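PDB 5DP2: CurF from Lyngbya majuscula, which probably forms the cyclopropane ring of curacin A as an NADP-dependent enoyl reductase domain of the polyketide synthase pathway. Local coordinates for residues 50-53 with 54-57; 188-191 with 192-196; 319-322 with 323-327; 326-330 with 331-335. All coordinates share one frame; numbering follows the deposited sequence.

Contact 1. Residues 50-53 with 54-57; sequences FREV and LNVL. With NAP (NADP nicotinamide-adenine-dinucleotide phosphate), chain B.
Four successive i to i+4 backbone bonds join residues 50-53 to residues 54-57, starting with Leu54 N to Phe50 O (3.1 Å) and ending with Leu57 N to Val53 O (3.1 Å). Together they make the two turns of helix 50-57. Phe50 N, in the first turn, is directed at the cofactor: it donates to O1N of the nicotinamide-side phosphate of NADP at 3.0 Å and 170°, a nearly straight bond. The partial positive charge at a helix N-terminus would suit this anion.

The Phe50 side chain follows the cofactor backbone. With CG anti to the backbone N (chi1 -168°), one ring face lies over C5B, offset toward the rim, while CD2 comes to 3.6 Å from C3D of the nicotinamide ribose and O2D sits at the ring edge. On its protein side the ring meets Leu54, whose CD2 reaches Phe50 CE2 obliquely at 3.8 Å. One turn on, Val53 and Leu57 lie side by side and point the same way, with Val53 CG1 3.9 Å from Leu57 CD1.

The polar chains lead to other partners. Arg51, bent at chi2 and chi3, passes its CD 3.7 Å from Asn55 ND2, the guanidinium and amide planes 74° apart; Glu62 then takes both Arg51 NH1 and Asn55 ND2, and Asp280 takes Arg51 NH2. Glu52 OE2 accepts from Gly81 N.

One side of the helix packs against helix 321-329, where Glu52 and Val56 touch Phe325 and Val53 and Leu57 touch Gln329; it follows strand 39-48 after a single residue.

Contact 2. Residues 188-191 with 192-196; sequences ATTS and PHKIS. With NAP (NADP nicotinamide-adenine-dinucleotide phosphate), chain B.
The turn that leads from strand 185-190 of the Rossmann-type parallel sheet into helix 195-200 holds the 2'-phosphate of NADP, the group that distinguishes this cofactor from NAD. Inside the turn, Lys194 N donates to Ser191 O at 2.9 Å, from above the carbonyl plane and not along a lone pair, which ties residues 188-191 to residues 192-196.

One phosphate oxygen, O2X, is gripped twice by Ser191: its OG donates at 2.6 Å and its backbone N at 3.0 Å. OG stands beside that same N (chi1 -64°), which lets one residue present both donors to a single oxygen. Thr190 OG1 is also near O2X, but at 3.3 Å any bond is weak, and its stronger partner is Ser168 OG.

Lys194 comes in along another path. Its CB passes 3.4 Å from Thr190 OG1, the two side chains crossing at about a right angle, and the chain, extended beyond CG, then carries NZ to O1X of the phosphate at 2.7 Å. Backbone oxygens of Ser331 and His333 take further bonds from NZ, so the ammonium is held from the protein as well as by the anion. The other branch of Thr190, CG2, packs on Ile195 CG1 at 3.7 Å. Arg210, through NE, bonds to Ser191 OG and so helps to position the first-shell hydroxyl.

The contact opens the beta-alpha-beta unit of strand 185-190, helix 195-200 and strand 205-208: Thr190 and Ile195 both rest on Val206 of that last strand, and Pro192 touches Asn208.

Contact 3. Residues 319-322 with 323-327; sequences EDVV and EAFRH
Val322 O receives Arg326 N at 2.9 Å, the shortest backbone bond between residues 319-322 and 323-327, with the CB and CG of Arg326 both lying 3.5 Å from that same oxygen. Phe325 N to Val321 O and Ala324 N to Asp320 O, each 3.0 Å, complete the first turn of helix 321-329, with Asp320 at the N-cap position.

Arg326 runs back beside Val322, both pointing the same way. Its chain is straight from CG to NE, which sets the flat guanidinium over the valine methyl: Val322 CG1 stands 3.8 Å from CZ, over the centre of one face. The edge of the group is turned to Glu323, whose chain bends at chi2 (-53°) to bring OE2 to 2.9 Å from Arg326 NH1. This salt bridge lies close to the guanidinium plane and uses the syn side of the carboxylate, although NH1 stands somewhat out of the carboxylate plane (28°).

On the buried side Val321 and Phe325 also lie alongside one another, Val321 CG2 reaching Phe325 CE1 at 3.9 Å, while Val321 O sits at the ring edge near CD1. The Phe325 ring continues onto Glu52, Val53 and Val56 of helix 50-57.

The chemistry is thus divided around the helix: aliphatic and aromatic carbon on the side against its neighbour, and an ion pair near the surface in which the methyl covers one guanidinium face and the carboxylate meets the edge, probably limiting rotation of the arginine tip.

Contact 4. Residues 326-330 with 331-335; sequences RHLQH and SKHIG. With NAP (NADP nicotinamide-adenine-dinucleotide phosphate), chain B.
This is a helix C-terminal turn, a Schellman motif, in which helix 321-329 runs out into the loop before strand 336-340 and the loop meets NADP. Lys332 N donates to His327 O at 3.0 Å in an almost straight bond (177°), and Ser331 N reaches back to Leu328 O at 2.9 Å. Ser331 has a positive phi of 56°, and this turns the chain away from the helix.

Two CH-pi contacts pack the turn. The CB of Lys332 stands over one face of the His327 ring, 3.6 Å from its centroid, before the extended lysine chain leads away. A water at the edge of that ring lies 2.6 Å from His327 NE2 and donates to Lys332 O, so the histidine is held by a face contact and by a water in its plane that bridges to Lys332 O. Deeper in, Leu328 CD1 lies over a face of the His333 ring, also 3.6 Å from the centroid, and the two side chains cross at a slant. CG of His333 is placed between its backbone N and carbonyl carbon (chi1 66°), and the ring edge faces the cofactor: NE2 donates to O1A of the adenosine-side phosphate at 2.9 Å.

Ser331 serves the other phosphate. Its OG donates to O3X of the 2'-phosphate at 2.6 Å, while its carbonyl oxygen, like that of His333, accepts from Lys194 NZ.

Such a loop, set between helix 321-329 and strand 336-340 and gripping both the pyrophosphate and the 2'-phosphate, forms part of the NADP pocket of this enoyl reductase.

How the contacts relate
Contacts 1, 2 and 4 all touch NADP: contact 1 meets the nicotinamide-side phosphate, while contacts 2 and 4 share the 2'-phosphate and contact 4 also reaches the adenosine-side phosphate. Contacts 2 and 4 meet directly through Lys194, although their centres lie about 14 Å apart. Contacts 3 and 4 share helix 321-329, one at its start and the other at its end, and contact 1 packs against both. Each contact is partly buried: Val53, Val56, Phe325, Leu328 and His333 lie inside, Pro192, His193, Glu323, His330 and Lys332 toward the surface. Contact 3 makes no cofactor bond and its salt bridge is internal; contact 2 spends its polar groups largely on the anion, whereas contacts 1 and 4 combine helix-to-helix carbon packing with phosphate binding.

Contact 1. Residues 50-53 with 54-57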
# COMPACT_ATOMS: atom_id res chain seq x y z
N PHE A 50 3.63 -5.72 1.27
CA PHE A 50 3.51 -7.14 1.00
C PHE A 50 4.17 -7.52 -0.33
O PHE A 50 4.80 -8.59 -0.42
CB PHE A 50 2.04 -7.57 1.03
CG PHE A 50 1.85 -9.05 1.05
CD1 PHE A 50 2.19 -9.78 2.20
CD2 PHE A 50 1.35 -9.70 -0.05
CE1 PHE A 50 2.01 -11.16 2.24
CE2 PHE A 50 1.13 -11.08 -0.01
CZ PHE A 50 1.47 -11.80 1.13
N ARG A 51 4.05 -6.68 -1.38
CA ARG A 51 4.74 -6.93 -2.66
C ARG A 51 6.20 -7.24 -2.45
O ARG A 51 6.79 -8.06 -3.17
CB ARG A 51 4.63 -5.68 -3.61
CG ARG A 51 5.46 -5.75 -4.91
CD ARG A 51 4.96 -6.77 -5.91
NE ARG A 51 3.74 -6.33 -6.55
CZ ARG A 51 3.62 -5.51 -7.62
NH1 ARG A 51 4.70 -5.01 -8.24
NH2 ARG A 51 2.41 -5.22 -8.05
N GLU A 52 6.83 -6.52 -1.54
CA GLU A 52 8.27 -6.67 -1.32
C GLU A 52 8.63 -8.00 -0.67
O GLU A 52 9.69 -8.55 -0.97
CB GLU A 52 8.78 -5.49 -0.50
CG GLU A 52 8.63 -4.19 -1.29
CD GLU A 52 8.84 -2.93 -0.53
OE1 GLU A 52 8.37 -2.82 0.62
OE2 GLU A 52 9.44 -2.00 -1.13
N VAL A 53 7.76 -8.52 0.20
CA VAL A 53 7.91 -9.90 0.68
C VAL A 53 7.85 -10.87 -0.51
O VAL A 53 8.71 -11.74 -0.66
CB VAL A 53 6.83 -10.22 1.75
CG1 VAL A 53 6.88 -11.69 2.14
CG2 VAL A 53 7.02 -9.34 2.98
N LEU A 54 6.85 -10.71 -1.37
CA LEU A 54 6.73 -11.57 -2.55
C LEU A 54 7.95 -11.43 -3.45
O LEU A 54 8.40 -12.41 -4.06
CB LEU A 54 5.45 -11.25 -3.33
CG LEU A 54 4.11 -11.36 -2.61
CD1 LEU A 54 2.99 -11.01 -3.57
CD2 LEU A 54 3.93 -12.75 -2.00
N ASN A 55 8.49 -10.22 -3.55
CA ASN A 55 9.68 -10.00 -4.37
C ASN A 55 10.87 -10.79 -3.83
O ASN A 55 11.56 -11.52 -4.57
CB ASN A 55 10.11 -8.52 -4.36
CG ASN A 55 9.19 -7.53 -5.06
OD1 ASN A 55 9.24 -6.35 -4.70
ND2 ASN A 55 8.42 -7.96 -6.04
N VAL A 56 11.16 -10.67 -2.53
CA VAL A 56 12.33 -11.35 -1.96
C VAL A 56 12.20 -12.87 -2.13
O VAL A 56 13.20 -13.54 -2.43
CB VAL A 56 12.56 -10.98 -0.49
CG1 VAL A 56 13.72 -11.78 0.09
CG2 VAL A 56 12.84 -9.49 -0.33
N LEU A 57 11.00 -13.39 -1.93
CA LEU A 57 10.74 -14.83 -2.02
C LEU A 57 10.70 -15.36 -3.44
O LEU A 57 10.67 -16.58 -3.63
CB LEU A 57 9.43 -15.15 -1.29
CG LEU A 57 9.45 -14.90 0.22
CD1 LEU A 57 8.07 -15.16 0.79
CD2 LEU A 57 10.53 -15.71 0.95
PA NAP B . -1.24 -6.49 4.08
O1A NAP B . -0.80 -5.74 5.29
O2A NAP B . -2.66 -6.41 3.65
O5B NAP B . -0.79 -8.01 4.29
C5B NAP B . -1.33 -9.06 3.48
C4B NAP B . -2.75 -9.43 3.87
O4B NAP B . -3.12 -10.59 3.16
C3B NAP B . -2.92 -9.72 5.34
O3B NAP B . -3.81 -8.74 5.88
C2B NAP B . -3.53 -11.13 5.40
O2B NAP B . -4.65 -11.33 6.22
C1B NAP B . -4.00 -11.37 3.98
N9A NAP B . -3.86 -12.74 3.52
C8A NAP B . -2.73 -13.32 2.97
N7A NAP B . -2.97 -14.61 2.64
C5A NAP B . -4.25 -14.86 2.98
C6A NAP B . -5.11 -15.99 2.90
N6A NAP B . -4.65 -17.15 2.38
N1A NAP B . -6.36 -15.87 3.33
C2A NAP B . -6.78 -14.71 3.84
N3A NAP B . -6.07 -13.58 3.96
C4A NAP B . -4.82 -13.67 3.55
O3 NAP B . -0.32 -6.07 2.83
PN NAP B . -0.37 -4.76 1.91
O1N NAP B . 1.02 -4.37 1.62
O2N NAP B . -1.30 -3.74 2.50
O5D NAP B . -0.98 -5.35 0.59
C5D NAP B . -2.34 -5.83 0.60
C4D NAP B . -2.59 -6.70 -0.66
O4D NAP B . -2.83 -5.84 -1.74
C3D NAP B . -1.40 -7.57 -1.08
O3D NAP B . -1.92 -8.73 -1.75
C2D NAP B . -0.63 -6.67 -2.01
O2D NAP B . 0.15 -7.44 -2.92
C1D NAP B . -1.74 -5.90 -2.68
N1N NAP B . -1.53 -4.50 -3.09
C2N NAP B . -1.78 -4.13 -4.36
C3N NAP B . -1.62 -2.82 -4.81
C7N NAP B . -1.92 -2.47 -6.23
O7N NAP B . -1.56 -1.36 -6.57
N7N NAP B . -2.55 -3.38 -7.02
C4N NAP B . -1.20 -1.85 -3.90
C5N NAP B . -0.95 -2.25 -2.59
C6N NAP B . -1.13 -3.58 -2.19
P2B NAP B . -4.60 -11.43 7.82
O1X NAP B . -4.22 -10.04 8.32
O2X NAP B . -6.00 -11.83 8.16
O3X NAP B . -3.55 -12.46 8.16

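Contact 2. Residues 188-191 with 192-196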
# COMPACT_ATOMS: atom_id res chain seq x y z
N ALA A 188 -16.32 -6.55 6.82
CA ALA A 188 -14.88 -6.84 6.79
C ALA A 188 -14.62 -8.32 6.93
O ALA A 188 -15.37 -9.04 7.59
CB ALA A 188 -14.20 -6.10 7.94
N THR A 189 -13.52 -8.76 6.31
CA THR A 189 -13.01 -10.12 6.59
C THR A 189 -11.58 -10.02 7.09
O THR A 189 -10.80 -9.15 6.70
CB THR A 189 -13.09 -11.06 5.38
OG1 THR A 189 -12.07 -10.71 4.43
CG2 THR A 189 -14.47 -11.07 4.76
N THR A 190 -11.23 -10.95 7.98
CA THR A 190 -9.87 -11.07 8.49
C THR A 190 -9.73 -12.48 9.09
O THR A 190 -10.69 -13.24 9.20
CB THR A 190 -9.57 -9.97 9.54
OG1 THR A 190 -8.20 -10.02 9.91
CG2 THR A 190 -10.40 -10.12 10.80
N SER A 191 -8.51 -12.82 9.48
CA SER A 191 -8.27 -14.15 10.03
C SER A 191 -8.94 -14.28 11.40
O SER A 191 -9.12 -13.28 12.12
CB SER A 191 -6.78 -14.39 10.13
OG SER A 191 -6.16 -14.38 8.85
N PRO A 192 -9.28 -15.51 11.83
CA PRO A 192 -10.06 -15.68 13.06
C PRO A 192 -9.52 -14.95 14.30
O PRO A 192 -10.32 -14.41 15.07
CB PRO A 192 -10.09 -17.20 13.23
CG PRO A 192 -10.10 -17.70 11.82
CD PRO A 192 -9.18 -16.78 11.08
N HIS A 193 -8.21 -14.95 14.52
CA HIS A 193 -7.67 -14.36 15.71
C HIS A 193 -7.59 -12.83 15.66
O HIS A 193 -7.25 -12.22 16.67
CB HIS A 193 -6.30 -14.95 16.08
CG HIS A 193 -5.19 -14.51 15.20
ND1 HIS A 193 -5.02 -14.96 13.92
CD2 HIS A 193 -4.17 -13.65 15.44
CE1 HIS A 193 -3.94 -14.40 13.41
NE2 HIS A 193 -3.41 -13.61 14.31
N LYS A 194 -7.88 -12.24 14.51
CA LYS A 194 -7.94 -10.78 14.36
C LYS A 194 -9.36 -10.24 14.34
O LYS A 194 -9.54 -9.01 14.38
CB LYS A 194 -7.18 -10.34 13.09
CG LYS A 194 -5.73 -10.79 13.07
CD LYS A 194 -4.98 -10.26 11.86
CE LYS A 194 -3.59 -10.87 11.74
NZ LYS A 194 -2.79 -10.23 10.65
N ILE A 195 -10.37 -11.11 14.30
CA ILE A 195 -11.76 -10.64 14.23
C ILE A 195 -12.10 -9.74 15.40
O ILE A 195 -12.69 -8.67 15.22
CB ILE A 195 -12.73 -11.85 14.12
CG1 ILE A 195 -12.57 -12.49 12.73
CG2 ILE A 195 -14.17 -11.41 14.39
CD1 ILE A 195 -13.38 -13.76 12.52
N SER A 196 -11.75 -10.15 16.62
CA SER A 196 -12.07 -9.38 17.80
C SER A 196 -11.44 -8.00 17.75
O SER A 196 -12.02 -7.01 18.25
CB SER A 196 -11.58 -10.13 19.05
OG SER A 196 -10.16 -10.31 19.03
PA NAP B . -1.24 -6.49 4.08
O1A NAP B . -0.80 -5.74 5.29
O2A NAP B . -2.66 -6.41 3.65
O5B NAP B . -0.79 -8.01 4.29
C5B NAP B . -1.33 -9.06 3.48
C4B NAP B . -2.75 -9.43 3.87
O4B NAP B . -3.12 -10.59 3.16
C3B NAP B . -2.92 -9.72 5.34
O3B NAP B . -3.81 -8.74 5.88
C2B NAP B . -3.53 -11.13 5.40
O2B NAP B . -4.65 -11.33 6.22
C1B NAP B . -4.00 -11.37 3.98
N9A NAP B . -3.86 -12.74 3.52
C8A NAP B . -2.73 -13.32 2.97
N7A NAP B . -2.97 -14.61 2.64
C5A NAP B . -4.25 -14.86 2.98
C6A NAP B . -5.11 -15.99 2.90
N6A NAP B . -4.65 -17.15 2.38
N1A NAP B . -6.36 -15.87 3.33
C2A NAP B . -6.78 -14.71 3.84
N3A NAP B . -6.07 -13.58 3.96
C4A NAP B . -4.82 -13.67 3.55
O3 NAP B . -0.32 -6.07 2.83
PN NAP B . -0.37 -4.76 1.91
O1N NAP B . 1.02 -4.37 1.62
O2N NAP B . -1.30 -3.74 2.50
O5D NAP B . -0.98 -5.35 0.59
C5D NAP B . -2.34 -5.83 0.60
C4D NAP B . -2.59 -6.70 -0.66
O4D NAP B . -2.83 -5.84 -1.74
C3D NAP B . -1.40 -7.57 -1.08
O3D NAP B . -1.92 -8.73 -1.75
C2D NAP B . -0.63 -6.67 -2.01
O2D NAP B . 0.15 -7.44 -2.92
C1D NAP B . -1.74 -5.90 -2.68
N1N NAP B . -1.53 -4.50 -3.09
C2N NAP B . -1.78 -4.13 -4.36
C3N NAP B . -1.62 -2.82 -4.81
C7N NAP B . -1.92 -2.47 -6.23
O7N NAP B . -1.56 -1.36 -6.57
N7N NAP B . -2.55 -3.38 -7.02
C4N NAP B . -1.20 -1.85 -3.90
C5N NAP B . -0.95 -2.25 -2.59
C6N NAP B . -1.13 -3.58 -2.19
P2B NAP B . -4.60 -11.43 7.82
O1X NAP B . -4.22 -10.04 8.32
O2X NAP B . -6.00 -11.83 8.16
O3X NAP B . -3.55 -12.46 8.16

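Contact 3. Residues 319-322 with 323-327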
# COMPACT_ATOMS: atom_id res chain seq x y z
N GLU A 319 18.31 -2.51 11.95
CA GLU A 319 19.09 -3.73 12.12
C GLU A 319 18.22 -4.98 12.18
O GLU A 319 18.73 -6.08 11.94
CB GLU A 319 20.02 -3.65 13.33
CG GLU A 319 19.36 -3.57 14.70
CD GLU A 319 19.05 -2.16 15.22
OE1 GLU A 319 19.03 -1.19 14.42
OE2 GLU A 319 18.83 -2.03 16.46
N ASP A 320 16.93 -4.82 12.46
CA ASP A 320 15.98 -5.92 12.53
C ASP A 320 15.10 -5.99 11.29
O ASP A 320 13.98 -6.50 11.36
CB ASP A 320 15.11 -5.77 13.79
CG ASP A 320 15.91 -5.88 15.06
OD1 ASP A 320 17.02 -6.43 15.02
OD2 ASP A 320 15.41 -5.42 16.09
N VAL A 321 15.60 -5.53 10.14
CA VAL A 321 14.79 -5.52 8.94
C VAL A 321 14.33 -6.92 8.50
O VAL A 321 13.21 -7.05 7.99
CB VAL A 321 15.54 -4.77 7.79
CG1 VAL A 321 16.82 -5.49 7.36
CG2 VAL A 321 14.63 -4.49 6.62
N VAL A 322 15.14 -7.96 8.71
CA VAL A 322 14.68 -9.30 8.33
C VAL A 322 13.43 -9.68 9.16
O VAL A 322 12.45 -10.19 8.62
CB VAL A 322 15.81 -10.34 8.51
CG1 VAL A 322 15.27 -11.76 8.35
CG2 VAL A 322 16.92 -10.09 7.49
N GLU A 323 13.49 -9.44 10.47
CA GLU A 323 12.35 -9.71 11.32
C GLU A 323 11.13 -8.85 10.95
O GLU A 323 9.99 -9.31 11.10
CB GLU A 323 12.70 -9.56 12.79
CG GLU A 323 13.64 -10.67 13.27
CD GLU A 323 13.14 -12.09 12.97
OE1 GLU A 323 11.94 -12.41 13.14
OE2 GLU A 323 13.96 -12.94 12.56
N ALA A 324 11.34 -7.61 10.49
CA ALA A 324 10.23 -6.78 10.05
C ALA A 324 9.52 -7.42 8.85
O ALA A 324 8.30 -7.51 8.79
CB ALA A 324 10.74 -5.40 9.69
N PHE A 325 10.32 -7.88 7.85
CA PHE A 325 9.75 -8.56 6.71
C PHE A 325 9.04 -9.84 7.14
O PHE A 325 7.95 -10.16 6.64
CB PHE A 325 10.81 -8.89 5.63
CG PHE A 325 11.10 -7.78 4.63
CD1 PHE A 325 11.67 -6.58 5.01
CD2 PHE A 325 10.85 -7.97 3.28
CE1 PHE A 325 11.95 -5.59 4.06
CE2 PHE A 325 11.13 -7.00 2.33
CZ PHE A 325 11.71 -5.80 2.72
N ARG A 326 9.63 -10.59 8.08
CA ARG A 326 9.02 -11.83 8.55
C ARG A 326 7.72 -11.58 9.29
O ARG A 326 6.79 -12.40 9.21
CB ARG A 326 9.99 -12.59 9.46
CG ARG A 326 11.04 -13.37 8.73
CD ARG A 326 11.96 -14.08 9.70
NE ARG A 326 12.87 -14.89 8.92
CZ ARG A 326 14.10 -15.22 9.29
NH1 ARG A 326 14.58 -14.83 10.47
NH2 ARG A 326 14.87 -15.97 8.49
N HIS A 327 7.63 -10.46 10.00
CA HIS A 327 6.42 -10.10 10.74
C HIS A 327 5.26 -9.99 9.76
O HIS A 327 4.13 -10.41 10.03
CB HIS A 327 6.67 -8.82 11.53
CG HIS A 327 5.64 -8.50 12.56
ND1 HIS A 327 5.67 -9.00 13.85
CD2 HIS A 327 4.59 -7.65 12.51
CE1 HIS A 327 4.66 -8.47 14.53
NE2 HIS A 327 3.98 -7.67 13.74

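Contact 4. Residues 326-330 with 331-335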
# COMPACT_ATOMS: atom_id res chain seq x y z
N ARG A 326 9.63 -10.59 8.08
CA ARG A 326 9.02 -11.83 8.55
C ARG A 326 7.72 -11.58 9.29
O ARG A 326 6.79 -12.40 9.21
CB ARG A 326 9.99 -12.59 9.46
CG ARG A 326 11.04 -13.37 8.73
CD ARG A 326 11.96 -14.08 9.70
NE ARG A 326 12.87 -14.89 8.92
CZ ARG A 326 14.10 -15.22 9.29
NH1 ARG A 326 14.58 -14.83 10.47
NH2 ARG A 326 14.87 -15.97 8.49
N HIS A 327 7.63 -10.46 10.00
CA HIS A 327 6.42 -10.10 10.74
C HIS A 327 5.26 -9.99 9.76
O HIS A 327 4.13 -10.41 10.03
CB HIS A 327 6.67 -8.82 11.53
CG HIS A 327 5.64 -8.50 12.56
ND1 HIS A 327 5.67 -9.00 13.85
CD2 HIS A 327 4.59 -7.65 12.51
CE1 HIS A 327 4.66 -8.47 14.53
NE2 HIS A 327 3.98 -7.67 13.74
N LEU A 328 5.52 -9.38 8.60
CA LEU A 328 4.51 -9.25 7.54
C LEU A 328 4.26 -10.59 6.84
O LEU A 328 3.10 -10.97 6.63
CB LEU A 328 4.93 -8.15 6.54
CG LEU A 328 3.87 -7.82 5.51
CD1 LEU A 328 2.50 -7.51 6.09
CD2 LEU A 328 4.38 -6.68 4.65
N GLN A 329 5.32 -11.33 6.53
CA GLN A 329 5.15 -12.65 5.90
C GLN A 329 4.26 -13.58 6.72
O GLN A 329 3.39 -14.25 6.16
CB GLN A 329 6.51 -13.31 5.74
CG GLN A 329 6.45 -14.68 5.10
CD GLN A 329 7.75 -15.47 5.24
OE1 GLN A 329 8.57 -15.21 6.14
NE2 GLN A 329 7.93 -16.45 4.37
N HIS A 330 4.48 -13.61 8.04
CA HIS A 330 3.70 -14.46 8.95
C HIS A 330 2.40 -13.80 9.40
O HIS A 330 1.66 -14.40 10.17
CB HIS A 330 4.57 -14.84 10.16
CG HIS A 330 5.73 -15.72 9.83
ND1 HIS A 330 5.69 -16.66 8.83
CD2 HIS A 330 6.96 -15.77 10.36
CE1 HIS A 330 6.87 -17.24 8.75
NE2 HIS A 330 7.65 -16.73 9.68
N SER A 331 2.14 -12.59 8.90
CA SER A 331 0.91 -11.89 9.10
C SER A 331 0.57 -11.69 10.55
O SER A 331 -0.54 -11.99 11.00
CB SER A 331 -0.22 -12.57 8.37
OG SER A 331 -1.14 -11.57 8.02
N LYS A 332 1.55 -11.21 11.30
CA LYS A 332 1.43 -11.01 12.74
C LYS A 332 0.85 -9.67 13.12
O LYS A 332 0.78 -9.34 14.31
CB LYS A 332 2.82 -11.17 13.39
CG LYS A 332 3.43 -12.53 13.22
CD LYS A 332 4.79 -12.57 13.90
CE LYS A 332 5.35 -13.96 14.00
NZ LYS A 332 6.57 -13.98 14.85
N HIS A 333 0.44 -8.90 12.12
CA HIS A 333 0.20 -7.46 12.28
C HIS A 333 -1.26 -7.04 12.16
O HIS A 333 -2.12 -7.73 11.64
CB HIS A 333 0.99 -6.75 11.18
CG HIS A 333 0.49 -7.06 9.82
ND1 HIS A 333 0.31 -8.36 9.37
CD2 HIS A 333 0.07 -6.23 8.83
CE1 HIS A 333 -0.21 -8.29 8.15
NE2 HIS A 333 -0.36 -7.02 7.80
N ILE A 334 -1.49 -5.81 12.62
CA ILE A 334 -2.64 -5.00 12.24
C ILE A 334 -2.07 -3.68 11.70
O ILE A 334 -1.30 -3.01 12.41
CB ILE A 334 -3.56 -4.67 13.44
CG1 ILE A 334 -4.02 -5.93 14.17
CG2 ILE A 334 -4.71 -3.76 13.00
CD1 ILE A 334 -5.04 -6.71 13.41
N GLY A 335 -2.41 -3.31 10.47
CA GLY A 335 -1.93 -2.03 9.93
C GLY A 335 -0.59 -2.17 9.22
O GLY A 335 -0.47 -2.97 8.27
PA NAP B . -1.24 -6.49 4.08
O1A NAP B . -0.80 -5.74 5.29
O2A NAP B . -2.66 -6.41 3.65
O5B NAP B . -0.79 -8.01 4.29
C5B NAP B . -1.33 -9.06 3.48
C4B NAP B . -2.75 -9.43 3.87
O4B NAP B . -3.12 -10.59 3.16
C3B NAP B . -2.92 -9.72 5.34
O3B NAP B . -3.81 -8.74 5.88
C2B NAP B . -3.53 -11.13 5.40
O2B NAP B . -4.65 -11.33 6.22
C1B NAP B . -4.00 -11.37 3.98
N9A NAP B . -3.86 -12.74 3.52
C8A NAP B . -2.73 -13.32 2.97
N7A NAP B . -2.97 -14.61 2.64
C5A NAP B . -4.25 -14.86 2.98
C6A NAP B . -5.11 -15.99 2.90
N6A NAP B . -4.65 -17.15 2.38
N1A NAP B . -6.36 -15.87 3.33
C2A NAP B . -6.78 -14.71 3.84
N3A NAP B . -6.07 -13.58 3.96
C4A NAP B . -4.82 -13.67 3.55
O3 NAP B . -0.32 -6.07 2.83
PN NAP B . -0.37 -4.76 1.91
O1N NAP B . 1.02 -4.37 1.62
O2N NAP B . -1.30 -3.74 2.50
O5D NAP B . -0.98 -5.35 0.59
C5D NAP B . -2.34 -5.83 0.60
C4D NAP B . -2.59 -6.70 -0.66
O4D NAP B . -2.83 -5.84 -1.74
C3D NAP B . -1.40 -7.57 -1.08
O3D NAP B . -1.92 -8.73 -1.75
C2D NAP B . -0.63 -6.67 -2.01
O2D NAP B . 0.15 -7.44 -2.92
C1D NAP B . -1.74 -5.90 -2.68
N1N NAP B . -1.53 -4.50 -3.09
C2N NAP B . -1.78 -4.13 -4.36
C3N NAP B . -1.62 -2.82 -4.81
C7N NAP B . -1.92 -2.47 -6.23
O7N NAP B . -1.56 -1.36 -6.57
N7N NAP B . -2.55 -3.38 -7.02
C4N NAP B . -1.20 -1.85 -3.90
C5N NAP B . -0.95 -2.25 -2.59
C6N NAP B . -1.13 -3.58 -2.19
P2B NAP B . -4.60 -11.43 7.82
O1X NAP B . -4.22 -10.04 8.32
O2X NAP B . -6.00 -11.83 8.16
O3X NAP B . -3.55 -12.46 8.16
O HOH W 1 2.36 -6.85 15.65